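Local structure of NADH kinase POS5, mitochondrial (Saccharomyces cerevisiae, 3AFO) at residues Gly248-Met261 against Arg272-Ile284. The protein phosphorylates NADH, and less readily NAD(+), with ATP in mitochondria, making it a key source of the cellular reductant NADPH. Residues are numbered along the deposited sequence; the frame is centred on the assembly and turned at random.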
ATOM      1  N   GLY A 248      -1.123  -3.803  -6.602  1.00 16.64           N
ATOM      2  CA  GLY A 248      -1.551  -3.493  -5.223  1.00 16.08           C
ATOM      3  C   GLY A 248      -3.016  -3.758  -4.913  1.00 15.68           C
ATOM      4  O   GLY A 248      -3.496  -3.378  -3.849  1.00 15.13           O
ATOM      5  N   GLY A 249      -3.734  -4.415  -5.825  1.00 14.75           N
ATOM      6  CA  GLY A 249      -5.155  -4.705  -5.618  1.00 14.73           C
ATOM      7  C   GLY A 249      -5.443  -5.770  -4.564  1.00 14.58           C
ATOM      8  O   GLY A 249      -4.557  -6.530  -4.169  1.00 14.61           O
ATOM      9  N   SER A 250      -6.694  -5.808  -4.110  1.00 14.82           N
ATOM     10  CA  SER A 250      -7.165  -6.814  -3.161  1.00 15.30           C
ATOM     11  C   SER A 250      -7.429  -8.142  -3.859  1.00 15.66           C
ATOM     12  O   SER A 250      -7.650  -8.191  -5.077  1.00 15.51           O
ATOM     13  CB  SER A 250      -8.443  -6.338  -2.449  1.00 15.00           C
ATOM     14  OG  SER A 250      -8.185  -5.183  -1.654  1.00 15.71           O
ATOM     15  N   ILE A 251      -7.368  -9.211  -3.078  1.00 15.92           N
ATOM     16  CA  ILE A 251      -7.634 -10.564  -3.572  1.00 16.16           C
ATOM     17  C   ILE A 251      -9.130 -10.788  -3.440  1.00 16.24           C
ATOM     18  O   ILE A 251      -9.686 -10.677  -2.353  1.00 16.39           O
ATOM     19  CB  ILE A 251      -6.837 -11.634  -2.761  1.00 16.73           C
ATOM     20  CG1 ILE A 251      -5.326 -11.458  -2.999  1.00 15.28           C
ATOM     21  CG2 ILE A 251      -7.327 -13.063  -3.100  1.00 16.32           C
ATOM     22  CD1 ILE A 251      -4.431 -12.390  -2.174  1.00 16.87           C
ATOM     23  N   VAL A 252      -9.783 -11.051  -4.567  1.00 16.16           N
ATOM     24  CA  VAL A 252     -11.230 -11.123  -4.599  1.00 16.46           C
ATOM     25  C   VAL A 252     -11.653 -12.538  -4.970  1.00 16.65           C
ATOM     26  O   VAL A 252     -11.240 -13.059  -6.004  1.00 16.33           O
ATOM     27  CB  VAL A 252     -11.811 -10.109  -5.598  1.00 16.37           C
ATOM     28  CG1 VAL A 252     -13.342 -10.146  -5.578  1.00 15.83           C
ATOM     29  CG2 VAL A 252     -11.300  -8.690  -5.271  1.00 17.24           C
ATOM     30  N   SER A 253     -12.452 -13.159  -4.112  1.00 16.41           N
ATOM     31  CA  SER A 253     -12.978 -14.486  -4.395  1.00 16.88           C
ATOM     32  C   SER A 253     -13.761 -14.514  -5.719  1.00 17.12           C
ATOM     33  O   SER A 253     -14.577 -13.613  -5.979  1.00 16.08           O
ATOM     34  CB  SER A 253     -13.878 -14.959  -3.258  1.00 16.85           C
ATOM     35  OG  SER A 253     -14.802 -15.931  -3.737  1.00 17.13           O
ATOM     36  N   PRO A 254     -13.540 -15.561  -6.545  1.00 17.66           N
ATOM     37  CA  PRO A 254     -14.243 -15.645  -7.839  1.00 18.38           C
ATOM     38  C   PRO A 254     -15.752 -15.823  -7.701  1.00 18.67           C
ATOM     39  O   PRO A 254     -16.463 -15.814  -8.708  1.00 18.89           O
ATOM     40  CB  PRO A 254     -13.601 -16.861  -8.518  1.00 18.08           C
ATOM     41  CG  PRO A 254     -13.080 -17.693  -7.364  1.00 18.51           C
ATOM     42  CD  PRO A 254     -12.576 -16.662  -6.380  1.00 17.56           C
ATOM     43  N   LEU A 255     -16.241 -15.980  -6.472  1.00 19.03           N
ATOM     44  CA  LEU A 255     -17.692 -16.016  -6.233  1.00 19.58           C
ATOM     45  C   LEU A 255     -18.323 -14.639  -6.001  1.00 19.81           C
ATOM     46  O   LEU A 255     -19.543 -14.521  -5.913  1.00 19.74           O
ATOM     47  CB  LEU A 255     -18.025 -16.938  -5.049  1.00 19.94           C
ATOM     48  CG  LEU A 255     -17.680 -18.422  -5.186  1.00 21.12           C
ATOM     49  CD1 LEU A 255     -18.049 -19.148  -3.879  1.00 24.41           C
ATOM     50  CD2 LEU A 255     -18.383 -19.033  -6.391  1.00 21.82           C
ATOM     51  N   VAL A 256     -17.493 -13.601  -5.893  1.00 19.34           N
ATOM     52  CA  VAL A 256     -17.990 -12.241  -5.679  1.00 18.18           C
ATOM     53  C   VAL A 256     -18.333 -11.654  -7.040  1.00 18.58           C
ATOM     54  O   VAL A 256     -17.502 -11.719  -7.957  1.00 18.25           O
ATOM     55  CB  VAL A 256     -16.917 -11.342  -4.970  1.00 18.39           C
ATOM     56  CG1 VAL A 256     -17.362  -9.871  -4.925  1.00 17.01           C
ATOM     57  CG2 VAL A 256     -16.627 -11.853  -3.561  1.00 16.85           C
ATOM     58  N   PRO A 257     -19.556 -11.095  -7.194  1.00 18.72           N
ATOM     59  CA  PRO A 257     -19.829 -10.370  -8.431  1.00 19.16           C
ATOM     60  C   PRO A 257     -19.332  -8.928  -8.319  1.00 18.67           C
ATOM     61  O   PRO A 257     -19.915  -8.130  -7.598  1.00 19.75           O
ATOM     62  CB  PRO A 257     -21.365 -10.409  -8.548  1.00 18.91           C
ATOM     63  CG  PRO A 257     -21.884 -10.984  -7.269  1.00 19.77           C
ATOM     64  CD  PRO A 257     -20.735 -11.123  -6.307  1.00 18.79           C
ATOM     65  N   ALA A 258     -18.254  -8.612  -9.022  1.00 18.56           N
ATOM     66  CA  ALA A 258     -17.631  -7.288  -8.956  1.00 18.25           C
ATOM     67  C   ALA A 258     -16.722  -7.098 -10.152  1.00 18.08           C
ATOM     68  O   ALA A 258     -16.351  -8.070 -10.810  1.00 18.18           O
ATOM     69  CB  ALA A 258     -16.810  -7.161  -7.677  1.00 17.93           C
ATOM     70  N   ILE A 259     -16.390  -5.841 -10.433  1.00 17.49           N
ATOM     71  CA  ILE A 259     -15.356  -5.498 -11.383  1.00 17.37           C
ATOM     72  C   ILE A 259     -14.316  -4.720 -10.600  1.00 17.17           C
ATOM     73  O   ILE A 259     -14.663  -3.773  -9.885  1.00 17.45           O
ATOM     74  CB  ILE A 259     -15.890  -4.591 -12.525  1.00 17.48           C
ATOM     75  CG1 ILE A 259     -17.052  -5.276 -13.259  1.00 17.97           C
ATOM     76  CG2 ILE A 259     -14.735  -4.192 -13.484  1.00 17.86           C
ATOM     77  CD1 ILE A 259     -17.773  -4.387 -14.299  1.00 17.86           C
ATOM     78  N   LEU A 260     -13.052  -5.106 -10.736  1.00 16.49           N
ATOM     79  CA  LEU A 260     -11.962  -4.358 -10.103  1.00 16.16           C
ATOM     80  C   LEU A 260     -11.494  -3.251 -11.020  1.00 15.69           C
ATOM     81  O   LEU A 260     -11.340  -3.463 -12.222  1.00 16.13           O
ATOM     82  CB  LEU A 260     -10.765  -5.274  -9.780  1.00 15.93           C
ATOM     83  CG  LEU A 260     -10.904  -6.240  -8.591  1.00 16.87           C
ATOM     84  CD1 LEU A 260     -11.724  -7.494  -8.946  1.00 17.35           C
ATOM     85  CD2 LEU A 260      -9.532  -6.649  -8.073  1.00 16.74           C
ATOM     86  N   MET A 261     -11.264  -2.073 -10.449  1.00 15.00           N
ATOM     87  CA  MET A 261     -10.576  -0.992 -11.144  1.00 15.30           C
ATOM     88  C   MET A 261      -9.301  -0.673 -10.375  1.00 14.85           C
ATOM     89  O   MET A 261      -9.362  -0.137  -9.268  1.00 14.68           O
ATOM     90  CB  MET A 261     -11.461   0.255 -11.254  1.00 15.15           C
ATOM     91  CG  MET A 261     -10.781   1.431 -11.960  1.00 16.50           C
ATOM     92  SD  MET A 261     -11.900   2.831 -12.118  1.00 19.39           S
ATOM     93  CE  MET A 261     -13.047   2.212 -13.362  1.00 16.00           C
ATOM     94  N   ARG A 272      -6.746   4.834  -4.491  1.00 14.73           N
ATOM     95  CA  ARG A 272      -6.922   3.548  -3.824  1.00 14.06           C
ATOM     96  C   ARG A 272      -7.712   2.652  -4.779  1.00 14.04           C
ATOM     97  O   ARG A 272      -8.663   3.123  -5.394  1.00 14.22           O
ATOM     98  CB  ARG A 272      -7.720   3.752  -2.516  1.00 14.17           C
ATOM     99  CG  ARG A 272      -7.806   2.519  -1.581  1.00 12.88           C
ATOM    100  CD  ARG A 272      -6.439   2.138  -0.989  1.00 13.45           C
ATOM    101  NE  ARG A 272      -5.889   3.155  -0.080  1.00 15.04           N
ATOM    102  CZ  ARG A 272      -6.155   3.224   1.229  1.00 16.10           C
ATOM    103  NH1 ARG A 272      -6.984   2.355   1.793  1.00 12.75           N
ATOM    104  NH2 ARG A 272      -5.595   4.166   1.987  1.00 16.59           N
ATOM    105  N   PRO A 273      -7.342   1.359  -4.900  1.00 14.25           N
ATOM    106  CA  PRO A 273      -8.083   0.480  -5.818  1.00 14.79           C
ATOM    107  C   PRO A 273      -9.579   0.444  -5.501  1.00 14.86           C
ATOM    108  O   PRO A 273      -9.964   0.527  -4.325  1.00 14.97           O
ATOM    109  CB  PRO A 273      -7.443  -0.899  -5.578  1.00 14.59           C
ATOM    110  CG  PRO A 273      -6.060  -0.591  -5.078  1.00 15.40           C
ATOM    111  CD  PRO A 273      -6.248   0.641  -4.215  1.00 14.45           C
ATOM    112  N   LEU A 274     -10.408   0.359  -6.540  1.00 14.67           N
ATOM    113  CA  LEU A 274     -11.869   0.366  -6.380  1.00 15.47           C
ATOM    114  C   LEU A 274     -12.469  -0.993  -6.698  1.00 15.64           C
ATOM    115  O   LEU A 274     -11.980  -1.700  -7.589  1.00 15.06           O
ATOM    116  CB  LEU A 274     -12.517   1.404  -7.319  1.00 15.18           C
ATOM    117  CG  LEU A 274     -12.167   2.888  -7.187  1.00 17.22           C
ATOM    118  CD1 LEU A 274     -12.971   3.695  -8.233  1.00 17.63           C
ATOM    119  CD2 LEU A 274     -12.387   3.442  -5.751  1.00 17.69           C
ATOM    120  N   ILE A 275     -13.543  -1.335  -5.991  1.00 16.33           N
ATOM    121  CA  ILE A 275     -14.308  -2.546  -6.281  1.00 16.85           C
ATOM    122  C   ILE A 275     -15.717  -2.093  -6.660  1.00 17.19           C
ATOM    123  O   ILE A 275     -16.425  -1.468  -5.856  1.00 16.50           O
ATOM    124  CB  ILE A 275     -14.373  -3.523  -5.073  1.00 17.18           C
ATOM    125  CG1 ILE A 275     -12.966  -3.818  -4.468  1.00 17.65           C
ATOM    126  CG2 ILE A 275     -15.130  -4.808  -5.447  1.00 16.24           C
ATOM    127  CD1 ILE A 275     -12.038  -4.652  -5.342  1.00 19.08           C
ATOM    128  N   LEU A 276     -16.100  -2.378  -7.899  1.00 17.79           N
ATOM    129  CA  LEU A 276     -17.349  -1.866  -8.468  1.00 18.32           C
ATOM    130  C   LEU A 276     -18.357  -2.997  -8.631  1.00 18.98           C
ATOM    131  O   LEU A 276     -17.952  -4.154  -8.727  1.00 18.65           O
ATOM    132  CB  LEU A 276     -17.062  -1.202  -9.825  1.00 18.57           C
ATOM    133  CG  LEU A 276     -15.924  -0.181  -9.898  1.00 19.66           C
ATOM    134  CD1 LEU A 276     -15.702   0.268 -11.358  1.00 19.97           C
ATOM    135  CD2 LEU A 276     -16.196   1.027  -8.999  1.00 21.08           C
ATOM    136  N   PRO A 277     -19.672  -2.671  -8.649  1.00 19.74           N
ATOM    137  CA  PRO A 277     -20.731  -3.638  -8.900  1.00 20.33           C
ATOM    138  C   PRO A 277     -20.562  -4.315 -10.250  1.00 20.65           C
ATOM    139  O   PRO A 277     -20.081  -3.682 -11.202  1.00 20.29           O
ATOM    140  CB  PRO A 277     -21.987  -2.760  -8.964  1.00 21.43           C
ATOM    141  CG  PRO A 277     -21.650  -1.565  -8.238  1.00 20.76           C
ATOM    142  CD  PRO A 277     -20.221  -1.312  -8.507  1.00 19.92           C
ATOM    143  N   HIS A 278     -20.980  -5.574 -10.351  1.00 20.30           N
ATOM    144  CA  HIS A 278     -20.913  -6.291 -11.624  1.00 21.32           C
ATOM    145  C   HIS A 278     -21.786  -5.619 -12.690  1.00 20.82           C
ATOM    146  O   HIS A 278     -21.534  -5.762 -13.881  1.00 20.54           O
ATOM    147  CB  HIS A 278     -21.300  -7.769 -11.447  1.00 21.78           C
ATOM    148  CG  HIS A 278     -22.773  -8.001 -11.400  1.00 24.81           C
ATOM    149  ND1 HIS A 278     -23.494  -8.426 -12.500  1.00 28.83           N
ATOM    150  CD2 HIS A 278     -23.672  -7.829 -10.402  1.00 27.16           C
ATOM    151  CE1 HIS A 278     -24.772  -8.521 -12.172  1.00 28.40           C
ATOM    152  NE2 HIS A 278     -24.906  -8.168 -10.905  1.00 28.91           N
ATOM    153  N   SER A 279     -22.782  -4.857 -12.234  1.00 20.71           N
ATOM    154  CA  SER A 279     -23.729  -4.140 -13.091  1.00 21.54           C
ATOM    155  C   SER A 279     -23.186  -2.845 -13.708  1.00 21.65           C
ATOM    156  O   SER A 279     -23.861  -2.216 -14.535  1.00 22.04           O
ATOM    157  CB  SER A 279     -24.993  -3.829 -12.279  1.00 21.71           C
ATOM    158  OG  SER A 279     -24.665  -3.101 -11.083  1.00 22.58           O
ATOM    159  N   SER A 280     -21.975  -2.448 -13.310  1.00 21.53           N
ATOM    160  CA  SER A 280     -21.370  -1.164 -13.711  1.00 21.61           C
ATOM    161  C   SER A 280     -21.139  -1.006 -15.210  1.00 21.53           C
ATOM    162  O   SER A 280     -20.885  -1.976 -15.900  1.00 21.56           O
ATOM    163  CB  SER A 280     -20.023  -0.974 -13.015  1.00 21.57           C
ATOM    164  OG  SER A 280     -20.199  -0.828 -11.627  1.00 21.36           O
ATOM    165  N   HIS A 281     -21.211   0.238 -15.676  1.00 21.46           N
ATOM    166  CA  HIS A 281     -20.920   0.612 -17.048  1.00 21.95           C
ATOM    167  C   HIS A 281     -19.688   1.507 -16.963  1.00 21.53           C
ATOM    168  O   HIS A 281     -19.715   2.564 -16.322  1.00 21.78           O
ATOM    169  CB  HIS A 281     -22.122   1.376 -17.624  1.00 22.82           C
ATOM    170  CG  HIS A 281     -21.914   1.898 -19.011  1.00 24.82           C
ATOM    171  ND1 HIS A 281     -21.333   3.125 -19.266  1.00 26.96           N
ATOM    172  CD2 HIS A 281     -22.219   1.368 -20.222  1.00 27.61           C
ATOM    173  CE1 HIS A 281     -21.285   3.324 -20.573  1.00 27.73           C
ATOM    174  NE2 HIS A 281     -21.819   2.273 -21.177  1.00 26.35           N
ATOM    175  N   ILE A 282     -18.596   1.068 -17.568  1.00 20.80           N
ATOM    176  CA  ILE A 282     -17.330   1.773 -17.449  1.00 20.38           C
ATOM    177  C   ILE A 282     -16.910   2.261 -18.817  1.00 20.44           C
ATOM    178  O   ILE A 282     -16.901   1.486 -19.780  1.00 20.42           O
ATOM    179  CB  ILE A 282     -16.212   0.871 -16.859  1.00 20.20           C
ATOM    180  CG1 ILE A 282     -16.649   0.315 -15.489  1.00 20.66           C
ATOM    181  CG2 ILE A 282     -14.884   1.664 -16.741  1.00 19.58           C
ATOM    182  CD1 ILE A 282     -15.765  -0.801 -14.917  1.00 19.18           C
ATOM    183  N   ARG A 283     -16.594   3.546 -18.900  1.00 20.16           N
ATOM    184  CA  ARG A 283     -16.044   4.122 -20.113  1.00 21.07           C
ATOM    185  C   ARG A 283     -14.733   4.811 -19.780  1.00 21.04           C
ATOM    186  O   ARG A 283     -14.665   5.596 -18.816  1.00 21.04           O
ATOM    187  CB  ARG A 283     -17.038   5.115 -20.752  1.00 21.24           C
ATOM    188  CG  ARG A 283     -16.497   5.839 -21.995  1.00 23.22           C
ATOM    189  CD  ARG A 283     -17.578   6.682 -22.663  1.00 24.94           C
ATOM    190  NE  ARG A 283     -18.002   7.819 -21.850  1.00 26.36           N
ATOM    191  CZ  ARG A 283     -17.590   9.069 -22.038  1.00 27.21           C
ATOM    192  NH1 ARG A 283     -16.730   9.354 -23.012  1.00 27.60           N
ATOM    193  NH2 ARG A 283     -18.038  10.039 -21.255  1.00 26.92           N
ATOM    194  N   ILE A 284     -13.703   4.505 -20.571  1.00 21.04           N
ATOM    195  CA  ILE A 284     -12.396   5.151 -20.446  1.00 21.11           C
ATOM    196  C   ILE A 284     -11.965   5.784 -21.781  1.00 21.78           C
ATOM    197  O   ILE A 284     -11.835   5.095 -22.790  1.00 21.65           O
ATOM    198  CB  ILE A 284     -11.308   4.179 -19.898  1.00 20.93           C
ATOM    199  CG1 ILE A 284     -11.739   3.601 -18.538  1.00 19.90           C
ATOM    200  CG2 ILE A 284      -9.939   4.894 -19.809  1.00 20.64           C
ATOM    201  CD1 ILE A 284     -10.743   2.605 -17.916  1.00 20.30           C
TER
HETATM  202  O   HOH W   1     -21.895  -6.561  -7.894  1.00 21.78           O
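Ile259 and Leu276 exchange two backbone hydrogen bonds, Ile259 N to Leu276 O at 2.9 Å and Leu276 N to Ile259 O at 2.8 Å, and Met261 and Leu274 form a second such antiparallel pair. Between them Leu260 faces Ile275 as a non-hydrogen-bonded pair, so side chains alternate between two faces of the hairpin. The more extensive apolar face carries Ile259, Met261, Leu274 and Leu276. Met261 runs extended through chi1 (179°) and chi2, which brings SD alongside Leu274 CD1 at 4.1 Å; the bend at chi3 (-71°) then turns CE to within 3.9 Å of both Leu276 CD1 and Ile282 CG2. Ile259 meets Ile282 tip to tip, its CG2 3.8 Å from Ile282 CD1, and its CD1 extends over the turn 277-280, near the carbonyl oxygens of Pro277 and His278. With an alanine here, Ile282 CD1 would probably lose its contact with CG2 and a gap would open between hairpin and turn. On the other face, also buried, Ile275 serves three neighbours: CG2 packs on Ala258 CB, and CD1 lies 3.8 Å from Leu260 CG and meets Val252 CG2 tip to tip. At Pro257 and His278, both partly exposed, the contact thins to Pro257 CB set obliquely to the imidazole, 3.9 Å from His278 CD2, and a water that accepts from His278 N at 2.8 Å. The type I turn beyond is fastened by Ser280, whose N and OG both donate to Pro277 O from the same face of its carbonyl plane. In the C-terminal domain, strand 258-266 pairs on its other side with strand 231-235, strand 213-219 packs against Met261 and Leu276, and Ile275 joins a parallel ladder with a strand of the second subunit, continuing the sheet across the interface.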